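Local coordinates for protein putative phosphatase (Clostridium difficile, PDB 3SD7) that probably hydrolyses phosphate esters as a haloacid dehalogenase-like hydrolase, its physiological substrate not being established, at residues S54-I60 against F79-F85; K127-V131 against Y152-I156; K168-Q173 against G199-I205. All coordinates share one frame; numbering follows the deposited sequence. Where two conformers were deposited one is given.

Overall arrangement
Contacts 2 and 3 belong to the Rossmann-like core of a haloacid dehalogenase fold, their centres about 14 and 15 Å from the centre of the chain; contact 1 lies in the helical cap, about 25 Å from it. Contact 1 is aromatic and aliphatic packing around the C-terminal parts of two helices, without a hydrogen bond across it. Contact 2 pairs an outermost strand with its neighbour by backbone bonds, a water and side chains on both sheet faces. Contact 3 packs two helices over that sheet at a glycine. Helix 168-179 follows strand 155-159 in the chain, and the nearest atoms of contacts 2 and 3 are about 5 Å apart. Each contact buries part of its residues.

Contact 1: residues S54-I60 against F79-F85; sequences SLNSFGI and FKEYYKF
In the helical cap of this haloacid dehalogenase-like protein, the end of helix 44-57 packs on the C-terminal part of helix 75-82 and the residues after it, with Leu-55 set against Tyr-83. The CD2 methyl of Leu-55 stands over the centre of the Tyr-83 ring in a CH-pi contact, 3.7 Å from the centroid and almost exactly on the ring normal. The other methyl, CD1, lies toward the phenol end, 3.3 Å from Tyr-83 OH, a hydroxyl hydrogen-bonded to Glu-62. CD2 also meets the edge of the Phe-79 ring, 4.0 Å from Phe-79 CE1. Leu-55 CG lies anti to its own carbonyl carbon (chi1 -69°), which carries both methyls to Tyr-83 and lets CD2 also reach the rings of Phe-79 and Phe-85.

Helix 44-57 closes here in a Schellman motif: Gly-59, with positive phi, is the C-prime residue, and Leu-55 O accepts from both Phe-58 N and Ile-60 N, which arrive from opposite faces of its plane. The turn delivers Phe-58 and Ile-60 to Phe-85. The edge of Phe-85 points at the face of Phe-58 in a T-shaped pair, centroids 5.3 Å apart and planes at 62°. Ile-60 CD1 meets the Phe-85 ring at its edge, 3.5 Å from Phe-85 CZ, the two side chains coming from opposite directions. Lys-89, from helix 87-105, makes a cation-pi contact with Phe-85 and also touches Phe-58. Ser-54 OG sits 3.8 Å from Phe-79 CZ, while its hydrogen bond goes to Ala-93 O of that same helix.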
loop_
_atom_site.group_PDB
_atom_site.type_symbol
_atom_site.label_atom_id
_atom_site.label_comp_id
_atom_site.label_asym_id
_atom_site.label_seq_id
_atom_site.Cartn_x
_atom_site.Cartn_y
_atom_site.Cartn_z
ATOM N N SER A 54 0.484 -21.057 6.500
ATOM C CA SER A 54 1.856 -21.513 6.374
ATOM C C SER A 54 2.284 -22.141 7.693
ATOM O O SER A 54 2.697 -23.307 7.721
ATOM C CB SER A 54 2.788 -20.380 5.968
ATOM O OG SER A 54 4.109 -20.865 5.804
ATOM N N LEU A 55 2.155 -21.393 8.792
ATOM C CA LEU A 55 2.503 -21.930 10.128
ATOM C C LEU A 55 1.826 -23.278 10.376
ATOM O O LEU A 55 2.451 -24.220 10.901
ATOM C CB LEU A 55 2.126 -20.932 11.230
ATOM C CG LEU A 55 2.974 -19.658 11.249
ATOM C CD1 LEU A 55 2.414 -18.638 12.237
ATOM C CD2 LEU A 55 4.428 -19.984 11.576
ATOM N N ASN A 56 0.548 -23.373 10.012
ATOM C CA ASN A 56 -0.190 -24.636 10.142
ATOM C C ASN A 56 0.476 -25.784 9.405
ATOM O O ASN A 56 0.506 -26.909 9.915
ATOM C CB ASN A 56 -1.644 -24.485 9.672
ATOM C CG ASN A 56 -2.614 -24.307 10.826
ATOM O OD1 ASN A 56 -2.826 -25.247 11.614
ATOM N ND2 ASN A 56 -3.261 -23.147 10.897
ATOM N N SER A 57 1.028 -25.505 8.222
ATOM C CA SER A 57 1.679 -26.545 7.425
ATOM C C SER A 57 2.829 -27.196 8.201
ATOM O O SER A 57 3.209 -28.328 7.904
ATOM C CB SER A 57 2.192 -25.998 6.088
ATOM O OG SER A 57 3.412 -25.305 6.248
ATOM N N PHE A 58 3.381 -26.484 9.184
ATOM C CA PHE A 58 4.463 -27.014 10.011
ATOM C C PHE A 58 3.965 -27.387 11.406
ATOM O O PHE A 58 4.762 -27.614 12.320
ATOM C CB PHE A 58 5.602 -26.003 10.117
ATOM C CG PHE A 58 6.111 -25.530 8.793
ATOM C CD1 PHE A 58 7.039 -26.268 8.081
ATOM C CD2 PHE A 58 5.666 -24.327 8.254
ATOM C CE1 PHE A 58 7.507 -25.820 6.848
ATOM C CE2 PHE A 58 6.131 -23.883 7.038
ATOM C CZ PHE A 58 7.052 -24.626 6.333
ATOM N N GLY A 59 2.644 -27.452 11.568
ATOM C CA GLY A 59 2.032 -27.829 12.840
ATOM C C GLY A 59 2.035 -26.756 13.915
ATOM O O GLY A 59 1.975 -27.074 15.104
ATOM N N ILE A 60 2.107 -25.486 13.512
ATOM C CA ILE A 60 2.088 -24.364 14.466
ATOM C C ILE A 60 0.705 -23.702 14.428
ATOM O O ILE A 60 0.260 -23.248 13.375
ATOM C CB ILE A 60 3.201 -23.326 14.161
ATOM C CG1 ILE A 60 4.587 -23.986 14.245
ATOM C CG2 ILE A 60 3.111 -22.119 15.123
ATOM C CD1 ILE A 60 5.740 -23.057 13.892
ATOM N N PHE A 79 9.548 -15.535 9.653
ATOM C CA PHE A 79 9.864 -16.950 9.837
ATOM C C PHE A 79 11.242 -17.200 10.447
ATOM O O PHE A 79 11.395 -18.098 11.272
ATOM C CB PHE A 79 9.698 -17.714 8.528
ATOM C CG PHE A 79 8.298 -17.696 8.008
ATOM C CD1 PHE A 79 7.259 -18.237 8.763
ATOM C CD2 PHE A 79 8.011 -17.168 6.766
ATOM C CE1 PHE A 79 5.950 -18.224 8.292
ATOM C CE2 PHE A 79 6.707 -17.158 6.290
ATOM C CZ PHE A 79 5.678 -17.692 7.057
ATOM N N LYS A 80 12.227 -16.384 10.081
ATOM C CA LYS A 80 13.601 -16.574 10.565
ATOM C C LYS A 80 13.831 -15.937 11.951
ATOM O O LYS A 80 14.310 -16.610 12.862
ATOM C CB LYS A 80 14.593 -16.048 9.505
ATOM C CG LYS A 80 16.046 -16.467 9.631
ATOM C CD LYS A 80 16.812 -15.667 10.674
ATOM C CE LYS A 80 18.296 -15.995 10.627
ATOM N NZ LYS A 80 19.053 -15.217 11.644
ATOM N N GLU A 81 13.464 -14.668 12.130
ATOM C CA GLU A 81 13.700 -14.001 13.418
ATOM C C GLU A 81 12.674 -14.318 14.515
ATOM O O GLU A 81 13.032 -14.364 15.694
ATOM C CB GLU A 81 13.822 -12.479 13.262
ATOM C CG GLU A 81 14.893 -12.015 12.276
ATOM C CD GLU A 81 15.293 -10.537 12.472
ATOM O OE1 GLU A 81 15.238 -9.780 11.488
ATOM O OE2 GLU A 81 15.657 -10.130 13.609
ATOM N N TYR A 82 11.410 -14.514 14.150
ATOM C CA TYR A 82 10.380 -14.788 15.148
ATOM C C TYR A 82 10.195 -16.280 15.363
ATOM O O TYR A 82 10.232 -16.753 16.495
ATOM C CB TYR A 82 9.044 -14.162 14.753
ATOM C CG TYR A 82 8.035 -14.148 15.876
ATOM C CD1 TYR A 82 7.871 -13.014 16.672
ATOM C CD2 TYR A 82 7.265 -15.269 16.163
ATOM C CE1 TYR A 82 6.956 -12.992 17.717
ATOM C CE2 TYR A 82 6.350 -15.266 17.212
ATOM C CZ TYR A 82 6.202 -14.123 17.988
ATOM O OH TYR A 82 5.288 -14.115 19.010
ATOM N N TYR A 83 9.987 -17.021 14.279
ATOM C CA TYR A 83 9.761 -18.471 14.389
ATOM C C TYR A 83 11.043 -19.312 14.330
ATOM O O TYR A 83 11.000 -20.521 14.547
ATOM C CB TYR A 83 8.705 -18.927 13.374
ATOM C CG TYR A 83 7.354 -18.317 13.674
ATOM C CD1 TYR A 83 6.547 -18.832 14.687
ATOM C CD2 TYR A 83 6.895 -17.195 12.975
ATOM C CE1 TYR A 83 5.314 -18.268 14.983
ATOM C CE2 TYR A 83 5.669 -16.629 13.264
ATOM C CZ TYR A 83 4.883 -17.157 14.267
ATOM O OH TYR A 83 3.665 -16.574 14.556
ATOM N N LYS A 84 12.174 -18.665 14.049
ATOM C CA LYS A 84 13.489 -19.326 14.036
ATOM C C LYS A 84 13.580 -20.557 13.130
ATOM O O LYS A 84 14.200 -21.568 13.474
ATOM C CB LYS A 84 13.917 -19.623 15.470
ATOM C CG LYS A 84 13.979 -18.345 16.273
ATOM C CD LYS A 84 14.176 -18.571 17.739
ATOM C CE LYS A 84 14.038 -17.244 18.475
ATOM N NZ LYS A 84 12.706 -16.616 18.227
ATOM N N PHE A 85 12.959 -20.439 11.963
ATOM C CA PHE A 85 12.993 -21.471 10.935
ATOM C C PHE A 85 14.323 -21.357 10.201
ATOM O O PHE A 85 14.790 -20.243 9.925
ATOM C CB PHE A 85 11.853 -21.247 9.933
ATOM C CG PHE A 85 10.484 -21.647 10.436
ATOM C CD1 PHE A 85 10.262 -21.999 11.763
ATOM C CD2 PHE A 85 9.393 -21.563 9.591
ATOM C CE1 PHE A 85 8.989 -22.341 12.201
ATOM C CE2 PHE A 85 8.127 -21.888 10.030
ATOM C CZ PHE A 85 7.925 -22.276 11.337
#

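Contact 2: residues K127-V131 against Y152-I156; sequences KILLV and YFKYI
The Phe-153 ring carries the CG2 methyl of Val-131 over one face, a CH-pi contact 3.8 Å from the centroid and 18° off the ring normal. At its edge, in the ring plane, lies the backbone N of Leu-130, and Leu-129 CB comes within 3.7 Å of Phe-153 CD1. Val-131 CG2 takes the branch anti to the carbonyl carbon, with CG1 anti to the backbone N (chi1 171°), which turns CG2 to the ring. The Tyr-155 ring has the aliphatic Lys-154 CG over one face, toward the rim, and Leu-130 CD2 meets it obliquely, 3.9 Å from Tyr-155 CD2.

The segments run into strands 128-133 and 155-159, parallel neighbours in the Rossmann-like sheet, joined through helix 137-146 as a beta-alpha-beta unit; 155-159 is an outermost strand. Lys-154 N donates to Leu-129 O at 2.9 Å, lying nearly in line with the carbonyl bond. Val-131 N donates to Tyr-155 O at 3.1 Å, in the carbonyl plane. Ahead of this pairing the chains diverge, and a water bridges them, accepting from Leu-129 N and donating to Tyr-152 O; the water oxygen lies 2.8 Å from Tyr-152 O.

Side chains sort onto the two faces of the sheet. Leu-130 and Tyr-155 lie side by side, pointing the same way, against Val-175 of helix 168-179, which both touch. Val-131 and Ile-156 lie on the other face, with Val-131 CB 4.1 Å from Ile-156 CG2, and both touch Leu-144 of helix 137-146. Leu-129 and Tyr-152 also run alongside each other; the Tyr-152 ring meets Tyr-123 edge-to-face.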
loop_
_atom_site.group_PDB
_atom_site.type_symbol
_atom_site.label_atom_id
_atom_site.label_comp_id
_atom_site.label_asym_id
_atom_site.label_seq_id
_atom_site.Cartn_x
_atom_site.Cartn_y
_atom_site.Cartn_z
ATOM N N LYS A 127 -9.489 15.394 -11.411
ATOM C CA LYS A 127 -8.122 15.076 -10.994
ATOM C C LYS A 127 -7.680 13.766 -11.605
ATOM O O LYS A 127 -8.491 12.871 -11.835
ATOM C CB LYS A 127 -8.015 15.018 -9.480
ATOM C CG LYS A 127 -8.291 16.368 -8.879
ATOM C CD LYS A 127 -8.037 16.458 -7.445
ATOM C CE LYS A 127 -8.575 17.797 -6.904
ATOM N NZ LYS A 127 -8.072 19.065 -7.542
ATOM N N ILE A 128 -6.384 13.679 -11.916
ATOM C CA ILE A 128 -5.787 12.454 -12.403
ATOM C C ILE A 128 -5.311 11.703 -11.155
ATOM O O ILE A 128 -4.547 12.252 -10.331
ATOM C CB ILE A 128 -4.591 12.756 -13.310
ATOM C CG1 ILE A 128 -5.089 13.423 -14.589
ATOM C CG2 ILE A 128 -3.872 11.439 -13.658
ATOM C CD1 ILE A 128 -3.980 14.007 -15.440
ATOM N N LEU A 129 -5.796 10.472 -11.016
ATOM C CA LEU A 129 -5.503 9.638 -9.860
ATOM C C LEU A 129 -4.628 8.472 -10.323
ATOM O O LEU A 129 -4.898 7.816 -11.356
ATOM C CB LEU A 129 -6.790 9.121 -9.247
ATOM C CG LEU A 129 -7.859 10.178 -8.946
ATOM C CD1 LEU A 129 -9.078 9.525 -8.268
ATOM C CD2 LEU A 129 -7.288 11.295 -8.073
ATOM N N LEU A 130 -3.574 8.233 -9.568
ATOM C CA LEU A 130 -2.632 7.170 -9.883
ATOM C C LEU A 130 -2.357 6.330 -8.653
ATOM O O LEU A 130 -2.443 6.818 -7.526
ATOM C CB LEU A 130 -1.314 7.797 -10.331
ATOM C CG LEU A 130 -1.324 8.843 -11.462
ATOM C CD1 LEU A 130 0.078 9.494 -11.646
ATOM C CD2 LEU A 130 -1.831 8.237 -12.752
ATOM N N VAL A 131 -1.970 5.073 -8.857
ATOM C CA VAL A 131 -1.493 4.229 -7.765
ATOM C C VAL A 131 -0.011 3.974 -7.965
ATOM O O VAL A 131 0.404 3.630 -9.076
ATOM C CB VAL A 131 -2.255 2.888 -7.658
ATOM C CG1 VAL A 131 -1.583 1.931 -6.660
ATOM C CG2 VAL A 131 -3.709 3.141 -7.245
ATOM N N TYR A 152 -11.313 4.588 -11.477
ATOM C CA TYR A 152 -10.965 5.989 -11.144
ATOM C C TYR A 152 -9.486 6.325 -11.342
ATOM O O TYR A 152 -9.118 7.487 -11.279
ATOM C CB TYR A 152 -11.362 6.304 -9.686
ATOM C CG TYR A 152 -12.836 6.041 -9.451
ATOM C CD1 TYR A 152 -13.786 6.701 -10.201
ATOM C CD2 TYR A 152 -13.264 5.083 -8.537
ATOM C CE1 TYR A 152 -15.137 6.439 -10.049
ATOM C CE2 TYR A 152 -14.636 4.825 -8.353
ATOM C CZ TYR A 152 -15.560 5.505 -9.122
ATOM O OH TYR A 152 -16.927 5.256 -8.982
ATOM N N PHE A 153 -8.653 5.311 -11.579
ATOM C CA PHE A 153 -7.216 5.508 -11.720
ATOM C C PHE A 153 -6.759 5.407 -13.175
ATOM O O PHE A 153 -7.092 4.455 -13.879
ATOM C CB PHE A 153 -6.451 4.480 -10.878
ATOM C CG PHE A 153 -6.723 4.611 -9.413
ATOM C CD1 PHE A 153 -6.034 5.539 -8.670
ATOM C CD2 PHE A 153 -7.680 3.822 -8.788
ATOM C CE1 PHE A 153 -6.290 5.708 -7.339
ATOM C CE2 PHE A 153 -7.939 3.988 -7.429
ATOM C CZ PHE A 153 -7.253 4.942 -6.720
ATOM N N LYS A 154 -5.988 6.385 -13.597
ATOM C CA LYS A 154 -5.453 6.387 -14.959
ATOM C C LYS A 154 -4.414 5.315 -15.137
ATOM O O LYS A 154 -4.445 4.608 -16.152
ATOM C CB LYS A 154 -4.900 7.751 -15.322
ATOM C CG LYS A 154 -4.508 7.863 -16.785
ATOM C CD LYS A 154 -4.160 9.303 -17.178
ATOM C CE LYS A 154 -3.807 9.435 -18.669
ATOM N NZ LYS A 154 -4.911 9.074 -19.622
ATOM N N TYR A 155 -3.475 5.227 -14.187
ATOM C CA TYR A 155 -2.403 4.239 -14.218
ATOM C C TYR A 155 -2.240 3.654 -12.841
ATOM O O TYR A 155 -2.448 4.338 -11.815
ATOM C CB TYR A 155 -1.086 4.847 -14.674
ATOM C CG TYR A 155 -1.114 5.403 -16.070
ATOM C CD1 TYR A 155 -1.340 4.586 -17.155
ATOM C CD2 TYR A 155 -0.925 6.746 -16.286
ATOM C CE1 TYR A 155 -1.359 5.106 -18.452
ATOM C CE2 TYR A 155 -0.955 7.283 -17.545
ATOM C CZ TYR A 155 -1.170 6.468 -18.629
ATOM O OH TYR A 155 -1.219 6.987 -19.896
ATOM N N ILE A 156 -1.845 2.386 -12.808
ATOM C CA ILE A 156 -1.610 1.644 -11.564
ATOM C C ILE A 156 -0.262 0.997 -11.755
ATOM O O ILE A 156 -0.064 0.229 -12.727
ATOM C CB ILE A 156 -2.697 0.584 -11.323
ATOM C CG1 ILE A 156 -4.058 1.247 -11.053
ATOM C CG2 ILE A 156 -2.293 -0.380 -10.179
ATOM C CD1 ILE A 156 -5.274 0.290 -11.254
HETATM O O HOH W 1 -7.765 9.240 -12.926
#

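Contact 3: residues K168-Q173 against G199-I205; sequences KNEVIQ and GAKKIGI
Beside the probable active site, helix 168-179 packs on helix 194-203 where Asn-169 meets Gly-199, their CA atoms 4.2 Å apart. The local axes approach to 8.3 Å and cross at -60°. With no side chain on Gly-199, the Ile-172 CD1 methyl can sit on the bare backbone, 3.7 Å from Gly-199 C and equally close to Ala-200 N, while Lys-168 CB lies near Gly-199 CA. Ile-172 CG2 (anti to the backbone N) touches two isoleucines, 3.9 Å from both Ile-203 CG1 and Ile-205 CD1. Ile-203 CD1 reaches across to the backbone, 3.5 Å from Asn-169 O. At the outer border the extended Lys-202 chain crosses Asn-169 obliquely, with Lys-202 CD 4.0 Å from Asn-169 CB. Gly-204, with positive phi, is the C-prime residue of the Schellman motif that ends helix 194-203 and turns Ile-205 back to Ile-172. In the conformer given, Lys-168 NZ leaves this packing for a salt bridge with Asp-35 of a probable DxDx(T/V) motif and a hydrogen bond with Ser-134, near the sodium ion bound by Asp-37 and Asp-192, a position consistent with the conserved active-site lysine of haloacid dehalogenase-type phosphatases.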
loop_
_atom_site.group_PDB
_atom_site.type_symbol
_atom_site.label_atom_id
_atom_site.label_comp_id
_atom_site.label_asym_id
_atom_site.label_seq_id
_atom_site.Cartn_x
_atom_site.Cartn_y
_atom_site.Cartn_z
ATOM N N LYS A 168 9.897 3.179 -3.575
ATOM C CA LYS A 168 8.820 4.103 -3.803
ATOM C C LYS A 168 9.171 5.205 -4.807
ATOM O O LYS A 168 8.392 5.499 -5.681
ATOM C CB LYS A 168 8.366 4.725 -2.482
ATOM C CG LYS A 168 6.901 4.893 -2.407
ATOM C CD LYS A 168 6.179 3.565 -2.170
ATOM C CE LYS A 168 6.474 3.026 -0.775
ATOM N NZ LYS A 168 5.621 1.866 -0.422
ATOM N N ASN A 169 10.346 5.813 -4.683
ATOM C CA ASN A 169 10.718 6.889 -5.630
ATOM C C ASN A 169 10.673 6.382 -7.083
ATOM O O ASN A 169 10.272 7.105 -7.994
ATOM C CB ASN A 169 12.089 7.484 -5.322
ATOM C CG ASN A 169 13.213 6.557 -5.688
ATOM O OD1 ASN A 169 13.531 5.617 -4.963
ATOM N ND2 ASN A 169 13.825 6.815 -6.836
ATOM N N GLU A 170 11.030 5.120 -7.283
ATOM C CA GLU A 170 11.068 4.543 -8.626
ATOM C C GLU A 170 9.696 4.357 -9.235
ATOM O O GLU A 170 9.484 4.638 -10.413
ATOM C CB GLU A 170 11.802 3.210 -8.604
ATOM C CG GLU A 170 13.229 3.335 -8.141
ATOM C CD GLU A 170 14.015 2.068 -8.386
ATOM O OE1 GLU A 170 13.395 1.045 -8.782
ATOM O OE2 GLU A 170 15.245 2.097 -8.181
ATOM N N VAL A 171 8.753 3.888 -8.422
ATOM C CA VAL A 171 7.420 3.677 -8.919
ATOM C C VAL A 171 6.679 5.032 -9.087
ATOM O O VAL A 171 5.924 5.213 -10.025
ATOM C CB VAL A 171 6.687 2.605 -8.072
ATOM C CG1 VAL A 171 6.405 3.067 -6.652
ATOM C CG2 VAL A 171 5.461 2.187 -8.746
ATOM N N ILE A 172 6.946 5.995 -8.198
ATOM C CA ILE A 172 6.390 7.345 -8.316
ATOM C C ILE A 172 6.876 7.991 -9.608
ATOM O O ILE A 172 6.088 8.509 -10.392
ATOM C CB ILE A 172 6.781 8.249 -7.109
ATOM C CG1 ILE A 172 6.097 7.745 -5.835
ATOM C CG2 ILE A 172 6.368 9.687 -7.375
ATOM C CD1 ILE A 172 6.570 8.446 -4.538
ATOM N N GLN A 173 8.181 7.936 -9.847
ATOM C CA GLN A 173 8.722 8.511 -11.064
ATOM C C GLN A 173 8.138 7.835 -12.306
ATOM O O GLN A 173 7.807 8.504 -13.281
ATOM C CB GLN A 173 10.236 8.387 -11.104
ATOM C CG GLN A 173 10.856 9.105 -12.292
ATOM C CD GLN A 173 10.662 10.616 -12.221
ATOM O OE1 GLN A 173 10.016 11.221 -13.074
ATOM N NE2 GLN A 173 11.170 11.211 -11.172
ATOM N N GLY A 199 9.786 8.756 -0.543
ATOM C CA GLY A 199 9.676 8.644 -1.998
ATOM C C GLY A 199 9.266 9.975 -2.607
ATOM O O GLY A 199 9.908 10.470 -3.540
ATOM N N ALA A 200 8.240 10.585 -2.033
ATOM C CA ALA A 200 7.744 11.881 -2.501
ATOM C C ALA A 200 8.831 12.956 -2.449
ATOM O O ALA A 200 9.011 13.749 -3.392
ATOM C CB ALA A 200 6.579 12.309 -1.666
ATOM N N LYS A 201 9.564 12.982 -1.343
ATOM C CA LYS A 201 10.619 13.969 -1.182
ATOM C C LYS A 201 11.767 13.777 -2.175
ATOM O O LYS A 201 12.323 14.764 -2.683
ATOM C CB LYS A 201 11.095 14.024 0.276
ATOM C CG LYS A 201 10.041 14.622 1.166
ATOM C CD LYS A 201 10.504 14.822 2.590
ATOM C CE LYS A 201 9.411 15.517 3.368
ATOM N NZ LYS A 201 9.918 16.213 4.556
ATOM N N LYS A 202 12.089 12.530 -2.497
ATOM C CA LYS A 202 13.143 12.264 -3.474
ATOM C C LYS A 202 12.766 12.769 -4.875
ATOM O O LYS A 202 13.622 13.199 -5.647
ATOM C CB LYS A 202 13.500 10.775 -3.530
ATOM C CG LYS A 202 14.320 10.277 -2.368
ATOM C CD LYS A 202 14.544 8.776 -2.463
ATOM C CE LYS A 202 15.347 8.248 -1.281
ATOM N NZ LYS A 202 15.313 6.751 -1.237
ATOM N N ILE A 203 11.475 12.734 -5.176
ATOM C CA ILE A 203 10.946 13.147 -6.456
ATOM C C ILE A 203 10.652 14.647 -6.489
ATOM O O ILE A 203 10.607 15.246 -7.564
ATOM C CB ILE A 203 9.672 12.327 -6.783
ATOM C CG1 ILE A 203 10.024 10.838 -6.846
ATOM C CG2 ILE A 203 9.036 12.795 -8.094
ATOM C CD1 ILE A 203 11.099 10.493 -7.874
ATOM N N GLY A 204 10.478 15.258 -5.322
ATOM C CA GLY A 204 10.212 16.687 -5.234
ATOM C C GLY A 204 8.740 17.041 -5.319
ATOM O O GLY A 204 8.372 18.061 -5.900
ATOM N N ILE A 205 7.891 16.188 -4.768
ATOM C CA ILE A 205 6.467 16.444 -4.719
ATOM C C ILE A 205 5.974 16.470 -3.268
ATOM O O ILE A 205 6.624 15.918 -2.348
ATOM C CB ILE A 205 5.651 15.410 -5.555
ATOM C CG1 ILE A 205 5.847 13.988 -5.048
ATOM C CG2 ILE A 205 6.082 15.468 -7.050
ATOM C CD1 ILE A 205 4.989 12.968 -5.782
#